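Local coordinates for protein CELL division inhibitor (Pyrococcus furiosus, PDB 1G3Q) that binds ADP with magnesium and, as a MinD-type P-loop ATPase, probably hydrolyses ATP in its role as a cell division inhibitor, at residues A[30-35]-A[232-237]. Sequence-based numbering, arbitrary orientation.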
loop_
_atom_site.group_PDB
_atom_site.type_symbol
_atom_site.label_atom_id
_atom_site.label_comp_id
_atom_site.label_asym_id
_atom_site.label_seq_id
_atom_site.Cartn_x
_atom_site.Cartn_y
_atom_site.Cartn_z
ATOM N N ARG A 30 13.634 -9.525 -3.508
ATOM C CA ARG A 30 13.749 -10.265 -4.762
ATOM C C ARG A 30 14.659 -9.504 -5.720
ATOM O O ARG A 30 14.857 -9.916 -6.864
ATOM C CB ARG A 30 12.365 -10.466 -5.391
ATOM C CG ARG A 30 11.426 -11.319 -4.548
ATOM C CD ARG A 30 10.009 -11.292 -5.089
ATOM N NE ARG A 30 9.894 -11.951 -6.387
ATOM C CZ ARG A 30 9.907 -13.268 -6.564
ATOM N NH1 ARG A 30 10.026 -14.081 -5.524
ATOM N NH2 ARG A 30 9.806 -13.774 -7.786
ATOM N N GLY A 31 15.208 -8.389 -5.246
ATOM C CA GLY A 31 16.108 -7.599 -6.065
ATOM C C GLY A 31 15.497 -6.414 -6.795
ATOM O O GLY A 31 16.187 -5.753 -7.565
ATOM N N ARG A 32 14.218 -6.134 -6.562
ATOM C CA ARG A 32 13.558 -5.012 -7.227
ATOM C C ARG A 32 13.711 -3.736 -6.399
ATOM O O ARG A 32 13.622 -3.778 -5.172
ATOM C CB ARG A 32 12.069 -5.313 -7.426
ATOM C CG ARG A 32 11.780 -6.698 -7.995
ATOM C CD ARG A 32 12.431 -6.907 -9.359
ATOM N NE ARG A 32 12.331 -8.299 -9.792
ATOM C CZ ARG A 32 12.724 -8.747 -10.981
ATOM N NH1 ARG A 32 12.595 -10.035 -11.284
ATOM N NH2 ARG A 32 13.238 -7.910 -11.875
ATOM N N LYS A 33 13.940 -2.611 -7.070
ATOM C CA LYS A 33 14.093 -1.331 -6.379
ATOM C C LYS A 33 12.701 -0.770 -6.120
ATOM O O LYS A 33 11.960 -0.461 -7.057
ATOM C CB LYS A 33 14.913 -0.357 -7.229
ATOM C CG LYS A 33 15.282 0.933 -6.509
ATOM C CD LYS A 33 16.134 1.836 -7.393
ATOM C CE LYS A 33 16.410 3.173 -6.724
ATOM N NZ LYS A 33 17.144 4.107 -7.633
ATOM N N VAL A 34 12.358 -0.627 -4.845
ATOM C CA VAL A 34 11.032 -0.163 -4.449
ATOM C C VAL A 34 10.963 1.162 -3.694
ATOM O O VAL A 34 11.827 1.475 -2.877
ATOM C CB VAL A 34 10.350 -1.216 -3.549
ATOM C CG1 VAL A 34 8.921 -0.802 -3.246
ATOM C CG2 VAL A 34 10.399 -2.589 -4.210
ATOM N N LEU A 35 9.917 1.932 -3.979
ATOM C CA LEU A 35 9.667 3.187 -3.277
ATOM C C LEU A 35 8.291 3.028 -2.640
ATOM O O LEU A 35 7.284 2.896 -3.343
ATOM C CB LEU A 35 9.634 4.394 -4.220
ATOM C CG LEU A 35 9.250 5.683 -3.469
ATOM C CD1 LEU A 35 10.334 6.023 -2.441
ATOM C CD2 LEU A 35 9.061 6.839 -4.440
ATOM N N GLU A 232 3.468 -13.143 -7.383
ATOM C CA GLU A 232 2.329 -12.907 -8.266
ATOM C C GLU A 232 2.356 -11.521 -8.902
ATOM O O GLU A 232 2.105 -11.376 -10.100
ATOM C CB GLU A 232 1.014 -13.083 -7.503
ATOM C CG GLU A 232 0.671 -14.518 -7.148
ATOM C CD GLU A 232 0.609 -15.422 -8.369
ATOM O OE1 GLU A 232 0.026 -15.004 -9.394
ATOM O OE2 GLU A 232 1.138 -16.554 -8.298
ATOM N N ILE A 233 2.647 -10.502 -8.098
ATOM C CA ILE A 233 2.707 -9.131 -8.594
ATOM C C ILE A 233 3.697 -9.026 -9.751
ATOM O O ILE A 233 3.420 -8.369 -10.758
ATOM C CB ILE A 233 3.135 -8.146 -7.473
ATOM C CG1 ILE A 233 2.048 -8.074 -6.398
ATOM C CG2 ILE A 233 3.412 -6.769 -8.056
ATOM C CD1 ILE A 233 0.704 -7.607 -6.912
ATOM N N GLU A 234 4.848 -9.676 -9.610
ATOM C CA GLU A 234 5.861 -9.644 -10.657
ATOM C C GLU A 234 5.370 -10.313 -11.934
ATOM O O GLU A 234 5.654 -9.844 -13.037
ATOM C CB GLU A 234 7.142 -10.337 -10.190
ATOM C CG GLU A 234 7.830 -9.667 -9.017
ATOM C CD GLU A 234 9.246 -10.173 -8.829
ATOM O OE1 GLU A 234 9.432 -11.405 -8.773
ATOM O OE2 GLU A 234 10.174 -9.340 -8.738
ATOM N N LYS A 235 4.633 -11.409 -11.783
ATOM C CA LYS A 235 4.106 -12.148 -12.926
ATOM C C LYS A 235 3.112 -11.340 -13.756
ATOM O O LYS A 235 3.040 -11.493 -14.978
ATOM C CB LYS A 235 3.426 -13.435 -12.459
ATOM C CG LYS A 235 4.373 -14.507 -11.957
ATOM C CD LYS A 235 3.600 -15.762 -11.575
ATOM C CE LYS A 235 4.535 -16.895 -11.181
ATOM N NZ LYS A 235 3.780 -18.120 -10.790
ATOM N N LEU A 236 2.344 -10.485 -13.089
ATOM C CA LEU A 236 1.347 -9.668 -13.767
ATOM C C LEU A 236 1.954 -8.494 -14.522
ATOM O O LEU A 236 1.230 -7.674 -15.089
ATOM C CB LEU A 236 0.318 -9.155 -12.760
ATOM C CG LEU A 236 -0.473 -10.238 -12.028
ATOM C CD1 LEU A 236 -1.396 -9.591 -11.011
ATOM C CD2 LEU A 236 -1.267 -11.067 -13.030
ATOM N N ALA A 237 3.280 -8.412 -14.533
ATOM C CA ALA A 237 3.958 -7.327 -15.233
ATOM C C ALA A 237 3.607 -7.375 -16.716
ATOM O O ALA A 237 3.102 -8.429 -17.165
ATOM C CB ALA A 237 5.466 -7.446 -15.048
ATOM O OXT ALA A 237 3.851 -6.364 -17.412
#
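In Glu234 the side chain leaves the helix with CG anti to the carbonyl carbon (chi1 -64°) and then runs out extended, which carries its carboxylate to Arg30 and Arg32; Arg30 turns at chi3 and Arg32 at chi2 to bring each NE round to meet it. The result is a three-residue salt-bridge network, a worked example of one carboxylate shared between two arginines, at the surface of the alpha-beta-alpha layered fold. It joins the turn between helix 16-29 and strand 34-38 to the end of the C-terminal helix 221-235, where the backbones stay well apart, with 9.6 Å between the CA atoms of Arg32 and Glu234.

The two oxygens divide the work. Glu234 OE1 takes both NE and NH2 of Arg30; that oxygen lies at the edge of the Arg30 guanidinium, close to its plane, while the carboxylate and guanidinium planes are turned 78° from each other. The Arg30 NE to Glu234 OE1 distance, 2.5 Å, is very short, and its exact length is to be read with caution. Arg30 NH2 meets Glu234 OE1 at 2.6 Å, nearly head-on to its C-O bond, and neither hydrogen bond is straight at the hydrogen. A Schellman motif at Gly31, with positive phi, ends helix 16-29 between the two arginines. Glu234 also rests on Leu27 of that helix, and Arg32 touches Asp113 in a loop and Phe114 on strand 114-118.

Opposed positive and negative charges probably steady the carboxylate as an anion. A glutamine here, without the negative charge, would probably leave the guanidinium groups of Arg30 and Arg32 close together without the anion they share. The side chains of Arg32 and Glu234 come at each other from opposite directions, and Arg32 NE binds Glu234 OE2 on its syn side at 2.6 Å, bent to 130° at the hydrogen and tilted out of the carboxylate plane, while CG of Arg32 lies 3.2 Å from the same OE2.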